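Local coordinates for protein fusolin (Anomala cuprea entomopoxvirus, PDB 4YN1) that forms the crystalline spindles that enhance the virulence of this insect poxvirus, and probably acts on chitin through a fold of the lytic polysaccharide monooxygenase family, at residues Gly2-Pro7 with Ile211-Gln216; Arg78-Ile83 with Val165-Leu170; Thr120-Glu125 with Ile132-Glu137. All blocks are in the same frame, centred on the assembly; numbering follows the deposited sequence.

Interaction 1. Residues Gly2-Pro7 with Ile211-Gln216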
loop_
_atom_site.group_PDB
_atom_site.type_symbol
_atom_site.label_atom_id
_atom_site.label_comp_id
_atom_site.label_asym_id
_atom_site.label_seq_id
_atom_site.Cartn_x
_atom_site.Cartn_y
_atom_site.Cartn_z
ATOM N N GLY A 2 -5.580 4.113 11.401
ATOM C CA GLY A 2 -6.446 3.537 10.383
ATOM C C GLY A 2 -5.674 3.025 9.197
ATOM O O GLY A 2 -4.435 2.981 9.223
ATOM N N TYR A 3 -6.415 2.674 8.156
ATOM C CA TYR A 3 -5.826 2.119 6.954
ATOM C C TYR A 3 -6.764 2.252 5.752
ATOM O O TYR A 3 -7.976 2.416 5.889
ATOM C CB TYR A 3 -5.430 0.641 7.170
ATOM C CG TYR A 3 -6.492 -0.162 7.908
ATOM C CD1 TYR A 3 -7.694 -0.492 7.296
ATOM C CD2 TYR A 3 -6.300 -0.571 9.221
ATOM C CE1 TYR A 3 -8.727 -1.089 8.007
ATOM C CE2 TYR A 3 -7.293 -1.253 9.917
ATOM C CZ TYR A 3 -8.532 -1.452 9.327
ATOM O OH TYR A 3 -9.543 -2.125 9.977
ATOM N N VAL A 4 -6.211 2.082 4.570
ATOM C CA VAL A 4 -7.015 2.152 3.357
ATOM C C VAL A 4 -7.748 0.836 3.202
ATOM O O VAL A 4 -7.116 -0.216 3.164
ATOM C CB VAL A 4 -6.194 2.476 2.072
ATOM C CG1 VAL A 4 -7.133 2.826 0.922
ATOM C CG2 VAL A 4 -5.216 3.630 2.296
ATOM N N THR A 5 -9.072 0.884 3.040
ATOM C CA THR A 5 -9.845 -0.337 2.804
ATOM C C THR A 5 -10.172 -0.511 1.341
ATOM O O THR A 5 -10.391 -1.634 0.896
ATOM C CB THR A 5 -11.081 -0.369 3.682
ATOM O OG1 THR A 5 -11.703 0.909 3.667
ATOM C CG2 THR A 5 -10.750 -0.790 5.056
ATOM N N PHE A 6 -10.256 0.588 0.599
ATOM C CA PHE A 6 -10.458 0.488 -0.833
ATOM C C PHE A 6 -9.674 1.540 -1.579
ATOM O O PHE A 6 -9.919 2.738 -1.390
ATOM C CB PHE A 6 -11.924 0.591 -1.285
ATOM C CG PHE A 6 -12.010 0.400 -2.788
ATOM C CD1 PHE A 6 -11.830 -0.852 -3.356
ATOM C CD2 PHE A 6 -12.252 1.473 -3.627
ATOM C CE1 PHE A 6 -11.794 -1.006 -4.747
ATOM C CE2 PHE A 6 -12.222 1.324 -5.010
ATOM C CZ PHE A 6 -11.981 0.089 -5.564
ATOM N N PRO A 7 -8.882 1.142 -2.580
ATOM C CA PRO A 7 -8.343 -0.210 -2.846
ATOM C C PRO A 7 -7.563 -0.615 -1.590
ATOM O O PRO A 7 -6.916 0.219 -0.941
ATOM C CB PRO A 7 -7.486 -0.011 -4.112
ATOM C CG PRO A 7 -7.861 1.358 -4.652
ATOM C CD PRO A 7 -8.210 2.147 -3.423
ATOM N N ILE A 211 -0.470 3.368 -5.165
ATOM C CA ILE A 211 -1.161 4.550 -4.659
ATOM C C ILE A 211 -0.640 4.675 -3.217
ATOM O O ILE A 211 -0.655 3.692 -2.457
ATOM C CB ILE A 211 -2.689 4.469 -4.701
ATOM C CG1 ILE A 211 -3.210 4.234 -6.143
ATOM C CG2 ILE A 211 -3.315 5.698 -4.032
ATOM C CD1 ILE A 211 -4.710 3.837 -6.239
ATOM N N TYR A 212 -0.108 5.835 -2.865
ATOM C CA TYR A 212 0.478 6.037 -1.544
ATOM C C TYR A 212 -0.354 7.083 -0.847
ATOM O O TYR A 212 -0.491 8.197 -1.364
ATOM C CB TYR A 212 1.913 6.499 -1.665
ATOM C CG TYR A 212 2.689 6.478 -0.376
ATOM C CD1 TYR A 212 2.884 5.288 0.320
ATOM C CD2 TYR A 212 3.391 7.593 0.049
ATOM C CE1 TYR A 212 3.677 5.231 1.448
ATOM C CE2 TYR A 212 4.211 7.541 1.181
ATOM C CZ TYR A 212 4.311 6.375 1.906
ATOM O OH TYR A 212 5.147 6.324 2.994
ATOM N N VAL A 213 -1.008 6.676 0.238
ATOM C CA VAL A 213 -1.947 7.499 0.984
ATOM C C VAL A 213 -1.315 7.987 2.270
ATOM O O VAL A 213 -0.839 7.186 3.082
ATOM C CB VAL A 213 -3.239 6.728 1.258
ATOM C CG1 VAL A 213 -4.213 7.585 2.080
ATOM C CG2 VAL A 213 -3.894 6.259 -0.051
ATOM N N ARG A 214 -1.426 9.296 2.500
ATOM C CA ARG A 214 -0.908 9.933 3.688
ATOM C C ARG A 214 -2.079 10.615 4.405
ATOM O O ARG A 214 -2.759 11.447 3.805
ATOM C CB ARG A 214 0.151 10.962 3.306
ATOM C CG ARG A 214 0.678 11.779 4.494
ATOM C CD ARG A 214 1.651 12.839 4.012
ATOM N NE ARG A 214 2.210 13.555 5.149
ATOM C CZ ARG A 214 2.478 14.856 5.217
ATOM N NH1 ARG A 214 2.340 15.629 4.155
ATOM N NH2 ARG A 214 2.948 15.378 6.333
ATOM N N TRP A 215 -2.311 10.253 5.671
ATOM C CA TRP A 215 -3.329 10.902 6.506
ATOM C C TRP A 215 -2.533 11.638 7.566
ATOM O O TRP A 215 -1.961 10.994 8.431
ATOM C CB TRP A 215 -4.242 9.865 7.186
ATOM C CG TRP A 215 -5.338 10.479 7.998
ATOM C CD1 TRP A 215 -5.968 11.664 7.759
ATOM C CD2 TRP A 215 -6.086 9.831 9.038
ATOM N NE1 TRP A 215 -7.020 11.823 8.633
ATOM C CE2 TRP A 215 -7.101 10.722 9.441
ATOM C CE3 TRP A 215 -5.921 8.637 9.754
ATOM C CZ2 TRP A 215 -8.037 10.396 10.439
ATOM C CZ3 TRP A 215 -6.887 8.298 10.696
ATOM C CH2 TRP A 215 -7.881 9.202 11.076
ATOM N N GLN A 216 -2.494 12.981 7.507
ATOM C CA GLN A 216 -1.661 13.768 8.403
ATOM C C GLN A 216 -2.494 14.532 9.428
ATOM O O GLN A 216 -3.376 15.283 9.038
ATOM C CB GLN A 216 -0.855 14.749 7.538
ATOM C CG GLN A 216 0.089 15.697 8.295
ATOM C CD GLN A 216 1.098 14.975 9.163
ATOM O OE1 GLN A 216 1.920 14.181 8.704
ATOM N NE2 GLN A 216 1.113 15.242 10.438
#
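Val4 and Val213 meet at the centre of a buried, mainly apolar contact between the two sheets of the beta-sandwich. Strand 2-6 is an outermost strand of the four-stranded antiparallel sheet, and strand 209-217 belongs to the mixed sheet facing it. The two segments run 158° apart in direction. The valines reach toward each other tip to tip, with Val4 CG2 3.8 Å from Val213 CG2 and nearly as close to its CB. With CG1 of Val4 anti to the backbone N (chi1 -168°), CG2 lies anti to the carbonyl carbon and points across the interface. Further along, the ring of Pro7, which follows a cis peptide bond, brings CG to 4.3 Å from Ile211 CD1. At the other end Gly2 meets an aromatic group by its backbone: its N lies at the edge of the Trp215 indole, near the ring plane and 4.4 Å from CZ3. The indole is fixed from beyond the two segments, by a hydrogen bond from NE1 to Ser147 OG and by stacking on Phe149. No hydrogen bond passes between the segments, which implies that burial of carbon surface, and not backbone pairing, joins the N-terminal strand to the opposite sheet.

Interaction 2. Residues Arg78-Ile83 with Val165-Leu170. With NAG (2-acetamido-2-deoxy-beta-D-glucopyranose), chain B; NAG (2-acetamido-2-deoxy-beta-D-glucopyranose), chain C.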
loop_
_atom_site.group_PDB
_atom_site.type_symbol
_atom_site.label_atom_id
_atom_site.label_comp_id
_atom_site.label_asym_id
_atom_site.label_seq_id
_atom_site.Cartn_x
_atom_site.Cartn_y
_atom_site.Cartn_z
ATOM N N ARG A 78 3.578 20.180 7.325
ATOM C CA ARG A 78 3.037 20.661 6.053
ATOM C C ARG A 78 4.059 20.665 4.936
ATOM O O ARG A 78 3.675 20.710 3.766
ATOM C CB ARG A 78 2.486 22.090 6.170
ATOM C CG ARG A 78 1.278 22.173 7.095
ATOM C CD ARG A 78 0.812 23.579 7.339
ATOM N NE ARG A 78 -0.164 23.681 8.438
ATOM C CZ ARG A 78 0.127 23.810 9.734
ATOM N NH1 ARG A 78 1.397 23.847 10.144
ATOM N NH2 ARG A 78 -0.846 23.894 10.632
ATOM N N ASP A 79 5.327 20.716 5.289
ATOM C CA ASP A 79 6.428 20.805 4.337
ATOM C C ASP A 79 6.811 19.431 3.848
ATOM O O ASP A 79 7.473 18.706 4.564
ATOM C CB ASP A 79 7.619 21.520 5.010
ATOM C CG ASP A 79 8.805 21.752 4.082
ATOM O OD1 ASP A 79 8.683 21.445 2.869
ATOM O OD2 ASP A 79 9.857 22.203 4.571
ATOM N N ILE A 80 6.422 19.077 2.630
ATOM C CA ILE A 80 6.756 17.753 2.078
ATOM C C ILE A 80 8.267 17.501 1.996
ATOM O O ILE A 80 8.700 16.369 2.208
ATOM C CB ILE A 80 5.995 17.480 0.750
ATOM C CG1 ILE A 80 5.830 15.959 0.480
ATOM C CG2 ILE A 80 6.628 18.219 -0.431
ATOM C CD1 ILE A 80 4.895 15.246 1.420
ATOM N N CYS A 81 9.100 18.557 1.829
ATOM C CA CYS A 81 10.561 18.368 1.833
ATOM C C CYS A 81 11.059 17.861 3.175
ATOM O O CYS A 81 11.930 16.998 3.222
ATOM C CB CYS A 81 11.265 19.658 1.436
ATOM S SG CYS A 81 10.842 20.207 -0.224
ATOM N N TRP A 82 10.472 18.356 4.272
ATOM C CA TRP A 82 10.774 17.892 5.623
ATOM C C TRP A 82 10.358 16.399 5.755
ATOM O O TRP A 82 11.112 15.587 6.280
ATOM C CB TRP A 82 10.033 18.746 6.679
ATOM C CG TRP A 82 10.173 18.222 8.075
ATOM C CD1 TRP A 82 9.235 17.558 8.801
ATOM C CD2 TRP A 82 11.349 18.272 8.890
ATOM N NE1 TRP A 82 9.745 17.199 10.022
ATOM C CE2 TRP A 82 11.047 17.612 10.101
ATOM C CE3 TRP A 82 12.612 18.876 8.746
ATOM C CZ2 TRP A 82 11.961 17.534 11.158
ATOM C CZ3 TRP A 82 13.509 18.813 9.803
ATOM C CH2 TRP A 82 13.193 18.116 10.976
ATOM N N ILE A 83 9.191 16.050 5.249
ATOM C CA ILE A 83 8.700 14.646 5.306
ATOM C C ILE A 83 9.652 13.706 4.546
ATOM O O ILE A 83 10.149 12.716 5.089
ATOM C CB ILE A 83 7.257 14.579 4.746
ATOM C CG1 ILE A 83 6.272 15.399 5.638
ATOM C CG2 ILE A 83 6.771 13.120 4.527
ATOM C CD1 ILE A 83 6.207 15.033 7.055
ATOM N N VAL A 165 9.179 1.788 -3.528
ATOM C CA VAL A 165 8.355 2.995 -3.565
ATOM C C VAL A 165 9.203 4.079 -2.854
ATOM O O VAL A 165 9.606 3.878 -1.716
ATOM C CB VAL A 165 7.019 2.751 -2.828
ATOM C CG1 VAL A 165 6.264 4.043 -2.619
ATOM C CG2 VAL A 165 6.164 1.748 -3.584
ATOM N N THR A 166 9.544 5.172 -3.544
ATOM C CA THR A 166 10.373 6.245 -2.971
ATOM C C THR A 166 9.813 7.567 -3.474
ATOM O O THR A 166 9.114 7.595 -4.497
ATOM C CB THR A 166 11.870 6.079 -3.393
ATOM O OG1 THR A 166 11.949 6.221 -4.816
ATOM C CG2 THR A 166 12.426 4.753 -3.036
ATOM N N TRP A 167 10.069 8.649 -2.743
ATOM C CA TRP A 167 9.477 9.954 -3.072
ATOM C C TRP A 167 9.761 10.491 -4.496
ATOM O O TRP A 167 8.823 10.928 -5.179
ATOM C CB TRP A 167 9.818 10.990 -2.009
ATOM C CG TRP A 167 9.192 10.683 -0.690
ATOM C CD1 TRP A 167 9.813 10.194 0.429
ATOM C CD2 TRP A 167 7.807 10.819 -0.357
ATOM N NE1 TRP A 167 8.916 10.095 1.453
ATOM C CE2 TRP A 167 7.678 10.504 1.010
ATOM C CE3 TRP A 167 6.699 11.343 -1.033
ATOM C CZ2 TRP A 167 6.452 10.582 1.677
ATOM C CZ3 TRP A 167 5.482 11.423 -0.368
ATOM C CH2 TRP A 167 5.366 11.019 0.963
ATOM N N PRO A 168 10.974 10.354 -5.043
ATOM C CA PRO A 168 11.177 10.786 -6.451
ATOM C C PRO A 168 10.407 9.959 -7.490
ATOM O O PRO A 168 10.344 10.363 -8.658
ATOM C CB PRO A 168 12.680 10.689 -6.657
ATOM C CG PRO A 168 13.247 10.126 -5.444
ATOM C CD PRO A 168 12.214 9.851 -4.433
ATOM N N LEU A 169 9.800 8.804 -7.090
ATOM C CA LEU A 169 8.979 8.013 -7.997
ATOM C C LEU A 169 7.497 8.228 -7.739
ATOM O O LEU A 169 6.687 7.475 -8.291
ATOM C CB LEU A 169 9.322 6.519 -7.875
ATOM C CG LEU A 169 10.747 6.121 -8.149
ATOM C CD1 LEU A 169 10.887 4.586 -8.142
ATOM C CD2 LEU A 169 11.217 6.707 -9.471
ATOM N N LEU A 170 7.122 9.248 -6.946
ATOM C CA LEU A 170 5.710 9.533 -6.595
ATOM C C LEU A 170 5.295 10.908 -7.072
ATOM O O LEU A 170 6.107 11.822 -7.107
ATOM C CB LEU A 170 5.522 9.441 -5.074
ATOM C CG LEU A 170 5.555 8.051 -4.447
ATOM C CD1 LEU A 170 5.601 8.176 -2.953
ATOM C CD2 LEU A 170 4.375 7.231 -4.862
HETATM C C1 NAG B . 1.044 24.522 2.785
HETATM C C2 NAG B . 0.718 25.506 3.909
HETATM C C3 NAG B . 1.720 26.660 3.849
HETATM C C4 NAG B . 3.145 26.133 3.946
HETATM C C5 NAG B . 3.396 25.021 2.930
HETATM C C6 NAG B . 4.695 24.295 3.182
HETATM C C7 NAG B . -1.598 25.813 4.725
HETATM C C8 NAG B . -2.958 26.353 4.395
HETATM N N2 NAG B . -0.644 26.001 3.792
HETATM O O3 NAG B . 1.472 27.516 4.961
HETATM O O4 NAG B . 4.061 27.185 3.652
HETATM O O5 NAG B . 2.357 24.032 3.002
HETATM O O6 NAG B . 5.113 23.593 2.019
HETATM O O7 NAG B . -1.366 25.261 5.793
HETATM C C1 NAG C . -1.230 20.340 0.542
HETATM C C2 NAG C . 0.228 20.718 0.305
HETATM C C3 NAG C . 0.708 21.553 1.493
HETATM C C4 NAG C . -0.200 22.758 1.695
HETATM C C5 NAG C . -1.651 22.295 1.814
HETATM C C6 NAG C . -2.652 23.427 1.915
HETATM C C7 NAG C . 1.865 19.296 -0.823
HETATM C C8 NAG C . 2.563 17.967 -0.823
HETATM N N2 NAG C . 1.024 19.510 0.180
HETATM O O3 NAG C . 2.063 21.954 1.292
HETATM O O4 NAG C . 0.156 23.441 2.890
HETATM O O5 NAG C . -1.991 21.549 0.635
HETATM O O6 NAG C . -2.541 24.318 0.810
HETATM O O7 NAG C . 2.070 20.141 -1.687
#
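Ile80 stands between an indole and a glycan: its CD1 comes within 4.3 Å of Trp167 CZ3, while its CB lies 3.8 Å from C8, the acetamide methyl of NAG (chain C). The torsions explain this double role. With CG1 anti to the backbone N (chi1 -155°), the longer branch runs out toward the tryptophan, and the root of the side chain remains beside the sugar. One helical turn later Ile83 approaches the same indole. Its CG2 touches Trp167 CZ2 at 3.8 Å, and CD1 leads away from the ring. Both isoleucines thus meet the benzo part of the indole obliquely, whereas the pyrrole NE1 donates to Val88 O. Tyr152 meets the same indole edge-to-face.

Both segments are excursions on the outside of the immunoglobulin-like core of this family. Helix 80-87 lies over strands 147-154 and 209-217, with Ile80 and Ile83 resting on Arg214, and Trp167 belongs to a short 3-10 turn in the loop that leads into strand 170-176. Asp79 is the N-cap of the helix. Its OD1 accepts from Cys81 N at 3.1 Å, the donor standing 57° out of the carboxylate plane.

The glycan runs past this helix start. NAG (chain C) O4 is bonded to C1 of NAG (chain B), as in the chitobiose core of an N-linked glycan, and Asn175, which also lines the pocket, is the likely attachment point. The extended chain of Arg78 lies along the second sugar, with CD 3.2 Å and NE 3.3 Å from NAG (chain B) O7, which sits obliquely to the guanidinium. The backbone O of Arg78 is 3.2 Å from O3 of NAG (chain C), and Glu150 OE2 is hydrogen-bonded to the sugar chain.

Interaction 3. Residues Thr120-Glu125 with Ile132-Glu137. With EDO (1,2-ethanediol), chain E.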
loop_
_atom_site.group_PDB
_atom_site.type_symbol
_atom_site.label_atom_id
_atom_site.label_comp_id
_atom_site.label_asym_id
_atom_site.label_seq_id
_atom_site.Cartn_x
_atom_site.Cartn_y
_atom_site.Cartn_z
ATOM N N THR A 120 -5.168 -4.685 -6.496
ATOM C CA THR A 120 -6.595 -4.525 -6.772
ATOM C C THR A 120 -6.659 -4.304 -8.290
ATOM O O THR A 120 -5.978 -3.404 -8.796
ATOM C CB THR A 120 -7.174 -3.338 -6.042
ATOM O OG1 THR A 120 -7.273 -3.683 -4.641
ATOM C CG2 THR A 120 -8.549 -2.918 -6.592
ATOM N N VAL A 121 -7.420 -5.127 -9.011
ATOM C CA VAL A 121 -7.608 -4.994 -10.481
ATOM C C VAL A 121 -8.798 -4.095 -10.773
ATOM O O VAL A 121 -9.922 -4.473 -10.465
ATOM C CB VAL A 121 -7.760 -6.385 -11.138
ATOM C CG1 VAL A 121 -7.933 -6.273 -12.648
ATOM C CG2 VAL A 121 -6.578 -7.268 -10.808
ATOM N N ILE A 122 -8.551 -2.915 -11.410
ATOM C CA ILE A 122 -9.567 -1.911 -11.731
ATOM C C ILE A 122 -9.898 -2.003 -13.211
ATOM O O ILE A 122 -9.068 -1.662 -14.044
ATOM C CB ILE A 122 -9.075 -0.517 -11.330
ATOM C CG1 ILE A 122 -8.739 -0.503 -9.808
ATOM C CG2 ILE A 122 -10.144 0.529 -11.699
ATOM C CD1 ILE A 122 -7.925 0.645 -9.346
ATOM N N PRO A 123 -11.096 -2.496 -13.557
ATOM C CA PRO A 123 -11.425 -2.697 -14.971
ATOM C C PRO A 123 -11.737 -1.380 -15.639
ATOM O O PRO A 123 -12.291 -0.531 -15.001
ATOM C CB PRO A 123 -12.659 -3.615 -14.908
ATOM C CG PRO A 123 -13.323 -3.230 -13.657
ATOM C CD PRO A 123 -12.194 -2.970 -12.682
ATOM N N LEU A 124 -11.309 -1.179 -16.888
ATOM C CA LEU A 124 -11.593 0.054 -17.607
ATOM C C LEU A 124 -12.749 -0.187 -18.574
ATOM O O LEU A 124 -12.786 -1.212 -19.224
ATOM C CB LEU A 124 -10.366 0.484 -18.443
ATOM C CG LEU A 124 -9.089 0.787 -17.663
ATOM C CD1 LEU A 124 -7.991 1.192 -18.562
ATOM C CD2 LEU A 124 -9.300 1.859 -16.629
ATOM N N GLU A 125 -13.603 0.782 -18.755
ATOM C CA GLU A 125 -14.645 0.672 -19.780
ATOM C C GLU A 125 -14.122 1.286 -21.089
ATOM O O GLU A 125 -14.589 0.916 -22.159
ATOM C CB GLU A 125 -15.919 1.391 -19.334
ATOM C CG GLU A 125 -17.066 1.224 -20.320
ATOM C CD GLU A 125 -18.442 1.515 -19.760
ATOM O OE1 GLU A 125 -18.605 2.563 -19.096
ATOM O OE2 GLU A 125 -19.364 0.705 -20.009
ATOM N N ILE A 132 -8.749 8.278 -14.165
ATOM C CA ILE A 132 -9.774 7.369 -13.734
ATOM C C ILE A 132 -10.150 7.749 -12.306
ATOM O O ILE A 132 -9.353 7.549 -11.416
ATOM C CB ILE A 132 -9.325 5.904 -13.835
ATOM C CG1 ILE A 132 -9.057 5.528 -15.325
ATOM C CG2 ILE A 132 -10.403 4.995 -13.244
ATOM C CD1 ILE A 132 -7.705 5.669 -15.750
ATOM N N PRO A 133 -11.334 8.294 -12.062
ATOM C CA PRO A 133 -11.708 8.610 -10.677
ATOM C C PRO A 133 -11.977 7.339 -9.859
ATOM O O PRO A 133 -12.692 6.455 -10.301
ATOM C CB PRO A 133 -12.971 9.434 -10.837
ATOM C CG PRO A 133 -13.566 8.950 -12.122
ATOM C CD PRO A 133 -12.416 8.642 -13.005
ATOM N N ILE A 134 -11.329 7.224 -8.718
ATOM C CA ILE A 134 -11.529 6.093 -7.795
ATOM C C ILE A 134 -12.121 6.675 -6.507
ATOM O O ILE A 134 -11.546 7.620 -5.983
ATOM C CB ILE A 134 -10.142 5.451 -7.520
ATOM C CG1 ILE A 134 -9.466 4.945 -8.837
ATOM C CG2 ILE A 134 -10.186 4.355 -6.441
ATOM C CD1 ILE A 134 -10.091 3.933 -9.528
ATOM N N GLU A 135 -13.179 6.077 -5.933
ATOM C CA GLU A 135 -13.638 6.585 -4.640
ATOM C C GLU A 135 -12.849 5.819 -3.606
ATOM O O GLU A 135 -13.181 4.686 -3.275
ATOM C CB GLU A 135 -15.118 6.401 -4.428
ATOM C CG GLU A 135 -15.576 7.004 -3.121
ATOM C CD GLU A 135 -17.016 6.651 -2.841
ATOM O OE1 GLU A 135 -17.346 5.444 -2.881
ATOM O OE2 GLU A 135 -17.779 7.559 -2.449
ATOM N N LEU A 136 -11.805 6.416 -3.101
ATOM C CA LEU A 136 -10.969 5.740 -2.120
ATOM C C LEU A 136 -11.691 5.722 -0.780
ATOM O O LEU A 136 -12.268 6.732 -0.391
ATOM C CB LEU A 136 -9.634 6.482 -2.007
ATOM C CG LEU A 136 -8.556 5.873 -1.118
ATOM C CD1 LEU A 136 -7.205 5.859 -1.803
ATOM C CD2 LEU A 136 -8.445 6.575 0.178
ATOM N N GLU A 137 -11.653 4.602 -0.068
ATOM C CA GLU A 137 -12.222 4.577 1.283
ATOM C C GLU A 137 -11.093 4.367 2.264
ATOM O O GLU A 137 -10.363 3.380 2.170
ATOM C CB GLU A 137 -13.263 3.465 1.413
ATOM C CG GLU A 137 -14.014 3.457 2.752
ATOM C CD GLU A 137 -14.846 2.214 2.997
ATOM O OE1 GLU A 137 -14.242 1.123 3.019
ATOM O OE2 GLU A 137 -16.073 2.317 3.230
HETATM C C1 EDO E . -12.497 4.773 -17.192
HETATM O O1 EDO E . -12.069 3.983 -18.303
HETATM C C2 EDO E . -12.798 3.891 -15.969
HETATM O O2 EDO E . -13.520 2.756 -16.405
#
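Ile122 presents two branches to the end of Ile134. Its CD1 is 3.9 Å from Ile134 CD1, and its CG2 lies 4.0 Å from that same atom, so the terminal methyl of Ile134 is touched by both arms of its partner. The side chains reach toward each other tip to tip. In Ile122 the CG1 branch is anti to the carbonyl carbon (chi1 -58°) and continues extended through chi2 of 165°, which carries CD1 across to the other strand.

Two residues on, the approach changes. Leu124 and Ile132 cross at about a right angle, with Leu124 CD2 set 3.9 Å from Ile132 CG1, so that an end methyl of the leucine lies against the flank of the isoleucine. Phe233 of strand 223-234 touches Ile122, Leu124 and Ile132 and joins the two pairs into one hydrophobic cluster, while Ile134 also packs on Phe6 and on Val202. The Leu124 end is less deeply buried than the Ile122 end. An ethanediol molecule, probably from the crystallisation liquor, lodges there: Glu125 N donates to its O2 at 3.1 Å along a fairly straight line (157°), and Ile132 CG2 lies 3.8 Å from its C2.

No hydrogen bond links the two segments, because their backbones pair in different sheets. The backbone of Ile122 is hydrogen-bonded to Val232 and Ala234, in keeping with the parallel pairing of strand 120-123 with strand 223-234, whereas strand 131-140 lies between strands 2-6 and 194-203. The chain therefore passes from one sheet to the other within a few residues. Two successive strands in different sheets that face each other through their side chains form a beta-arch, here within an immunoglobulin-like beta-sandwich.

The three contacts nest without crossing. From the N terminus, strand 2-6 meets 211-216 only some 200 residues later, so interaction 1 closes the longest loop and contains the others. Within it, interaction 2 joins the start of helix 80-87 to the loop before strand 170-176. Innermost is interaction 3, a short local closure between 120-125 and 132-137. Interactions 1 and 3 both join the two sheets, and they meet directly where Thr5 and Phe6 face Glu137 in a classic beta bulge. Interaction 2 adds the helical region to the outer side of the mixed sheet, touching interaction 1 through Tyr212, whose ring meets Trp167 edge-to-face. Interactions 2 and 3 remain apart, their nearest atoms about 12 Å from each other.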